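Local structure of adenylate isopentenyltransferase (Humulus lupulus, 3A8T) at residues P65-N70 with G94-L99. The protein transfers the isopentenyl group of dimethylallyl diphosphate to AMP, ADP or ATP, a step in cytokinin biosynthesis. Residues are numbered along the deposited sequence; the frame is centred on the assembly and turned at random.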
loop_
_atom_site.group_PDB
_atom_site.type_symbol
_atom_site.label_atom_id
_atom_site.label_comp_id
_atom_site.label_asym_id
_atom_site.label_seq_id
_atom_site.Cartn_x
_atom_site.Cartn_y
_atom_site.Cartn_z
ATOM N N PRO A 65 -13.472 10.909 15.112
ATOM C CA PRO A 65 -12.212 10.754 15.856
ATOM C C PRO A 65 -11.700 9.321 15.569
ATOM O O PRO A 65 -12.357 8.325 15.888
ATOM C CB PRO A 65 -12.630 10.965 17.320
ATOM C CG PRO A 65 -14.130 10.632 17.332
ATOM C CD PRO A 65 -14.637 11.133 16.005
ATOM N N LEU A 66 -10.541 9.203 14.942
ATOM C CA LEU A 66 -10.076 7.866 14.628
ATOM C C LEU A 66 -8.552 7.735 14.617
ATOM O O LEU A 66 -7.837 8.704 14.796
ATOM C CB LEU A 66 -10.736 7.405 13.304
ATOM C CG LEU A 66 -10.315 8.036 11.982
ATOM C CD1 LEU A 66 -9.025 7.402 11.530
ATOM C CD2 LEU A 66 -11.392 7.859 10.918
ATOM N N GLU A 67 -8.068 6.521 14.462
ATOM C CA GLU A 67 -6.630 6.268 14.438
ATOM C C GLU A 67 -6.496 5.150 13.410
ATOM O O GLU A 67 -7.378 4.286 13.257
ATOM C CB GLU A 67 -6.074 5.799 15.825
ATOM C CG GLU A 67 -6.461 6.706 17.049
ATOM C CD GLU A 67 -5.488 6.615 18.287
ATOM O OE1 GLU A 67 -4.476 5.883 18.210
ATOM O OE2 GLU A 67 -5.742 7.268 19.351
ATOM N N VAL A 68 -5.367 5.167 12.719
ATOM C CA VAL A 68 -5.103 4.221 11.665
ATOM C C VAL A 68 -4.124 3.118 11.991
ATOM O O VAL A 68 -3.103 3.335 12.627
ATOM C CB VAL A 68 -4.608 4.986 10.371
ATOM C CG1 VAL A 68 -4.008 4.022 9.388
ATOM C CG2 VAL A 68 -5.766 5.724 9.708
ATOM N N ILE A 69 -4.468 1.926 11.533
ATOM C CA ILE A 69 -3.607 0.747 11.656
ATOM C C ILE A 69 -3.300 0.405 10.211
ATOM O O ILE A 69 -4.206 0.233 9.409
ATOM C CB ILE A 69 -4.327 -0.454 12.281
ATOM C CG1 ILE A 69 -4.839 -0.074 13.679
ATOM C CG2 ILE A 69 -3.398 -1.639 12.295
ATOM C CD1 ILE A 69 -5.697 -1.113 14.403
ATOM N N ASN A 70 -2.026 0.381 9.873
ATOM C CA ASN A 70 -1.583 0.043 8.528
ATOM C C ASN A 70 -1.645 -1.461 8.334
ATOM O O ASN A 70 -1.158 -2.196 9.187
ATOM C CB ASN A 70 -0.143 0.462 8.330
ATOM C CG ASN A 70 0.463 -0.163 7.108
ATOM O OD1 ASN A 70 1.416 -0.907 7.181
ATOM N ND2 ASN A 70 -0.102 0.131 5.984
ATOM N N GLY A 94 -2.221 14.797 11.405
ATOM C CA GLY A 94 -2.162 14.682 12.832
ATOM C C GLY A 94 -2.850 13.423 13.237
ATOM O O GLY A 94 -3.021 13.176 14.418
ATOM N N VAL A 95 -3.275 12.614 12.282
ATOM C CA VAL A 95 -3.925 11.355 12.709
ATOM C C VAL A 95 -2.907 10.357 13.252
ATOM O O VAL A 95 -1.829 10.215 12.702
ATOM C CB VAL A 95 -4.678 10.707 11.546
ATOM C CG1 VAL A 95 -5.249 9.383 11.939
ATOM C CG2 VAL A 95 -5.751 11.655 11.089
ATOM N N PRO A 96 -3.231 9.653 14.344
ATOM C CA PRO A 96 -2.234 8.675 14.859
ATOM C C PRO A 96 -2.167 7.388 14.023
ATOM O O PRO A 96 -3.177 6.814 13.698
ATOM C CB PRO A 96 -2.716 8.410 16.283
ATOM C CG PRO A 96 -3.591 9.699 16.606
ATOM C CD PRO A 96 -4.321 9.846 15.316
ATOM N N HIS A 97 -0.987 6.955 13.631
ATOM C CA HIS A 97 -0.882 5.727 12.837
ATOM C C HIS A 97 -0.135 4.662 13.589
ATOM O O HIS A 97 0.766 4.982 14.353
ATOM C CB HIS A 97 -0.154 5.955 11.484
ATOM C CG HIS A 97 -0.936 6.785 10.527
ATOM N ND1 HIS A 97 -1.254 6.360 9.255
ATOM C CD2 HIS A 97 -1.538 7.988 10.680
ATOM C CE1 HIS A 97 -2.018 7.266 8.668
ATOM N NE2 HIS A 97 -2.207 8.260 9.510
ATOM N N HIS A 98 -0.508 3.403 13.347
ATOM C CA HIS A 98 0.113 2.239 13.959
ATOM C C HIS A 98 0.546 1.210 12.904
ATOM O O HIS A 98 -0.038 1.114 11.843
ATOM C CB HIS A 98 -0.875 1.607 14.920
ATOM C CG HIS A 98 -1.517 2.597 15.837
ATOM N ND1 HIS A 98 -1.003 2.911 17.079
ATOM C CD2 HIS A 98 -2.621 3.365 15.682
ATOM C CE1 HIS A 98 -1.764 3.824 17.649
ATOM N NE2 HIS A 98 -2.754 4.116 16.823
ATOM N N LEU A 99 1.579 0.442 13.220
ATOM C CA LEU A 99 2.076 -0.581 12.332
ATOM C C LEU A 99 2.533 0.051 11.030
ATOM O O LEU A 99 2.442 -0.545 9.953
ATOM C CB LEU A 99 0.991 -1.626 12.079
ATOM C CG LEU A 99 0.495 -2.614 13.147
ATOM C CD1 LEU A 99 0.886 -3.966 12.726
ATOM C CD2 LEU A 99 1.035 -2.320 14.521
#
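Val68 and His98 join two parallel strands at one margin of the sheet in this P-loop, Rossmann-like fold: strand 97-98 is one of the two outermost strands and pairs with 66-70, whose other edge is hydrogen-bonded to 132-136. Three backbone hydrogen bonds tie them: Val68 N to Pro96 O, His98 N to Val68 O at 2.7 Å, and Asn70 N to His98 O, almost straight. One tight part lies on the face shared by Glu67 and His98, against helix 112-128. With CG beside its own backbone N (chi1 -51°) and the chain extended beyond it, Glu67 carries its carboxylate along the edge of the His98 ring, the two planes only 5° apart. Its OE1 accepts the His98 NE2 hydrogen at 2.8 Å and also forms a salt bridge with Arg129, so one oxygen serves two donors, an arrangement that would probably favour a charged carboxylate. An alanine here would probably leave His98 NE2 and Arg129 without this shared acceptor and the imidazole freer to turn. Pro96 CB packs 3.6 Å from the same OE1. Packing is looser toward the start of 94-99, which is partly exposed to solvent; there the side chains of Val95 and Leu66 meet only at 4.3 Å, CG1 to CD1. The other face, against helix 53-61 that follows the ATP-binding P-loop, carries Val68 and His97 closely side by side, the His97 side chain about 6 Å from that of Ser54. On this face Val68 CB sits 3.9 Å from the His97 ring centroid, a CH-pi contact 14° off the ring normal.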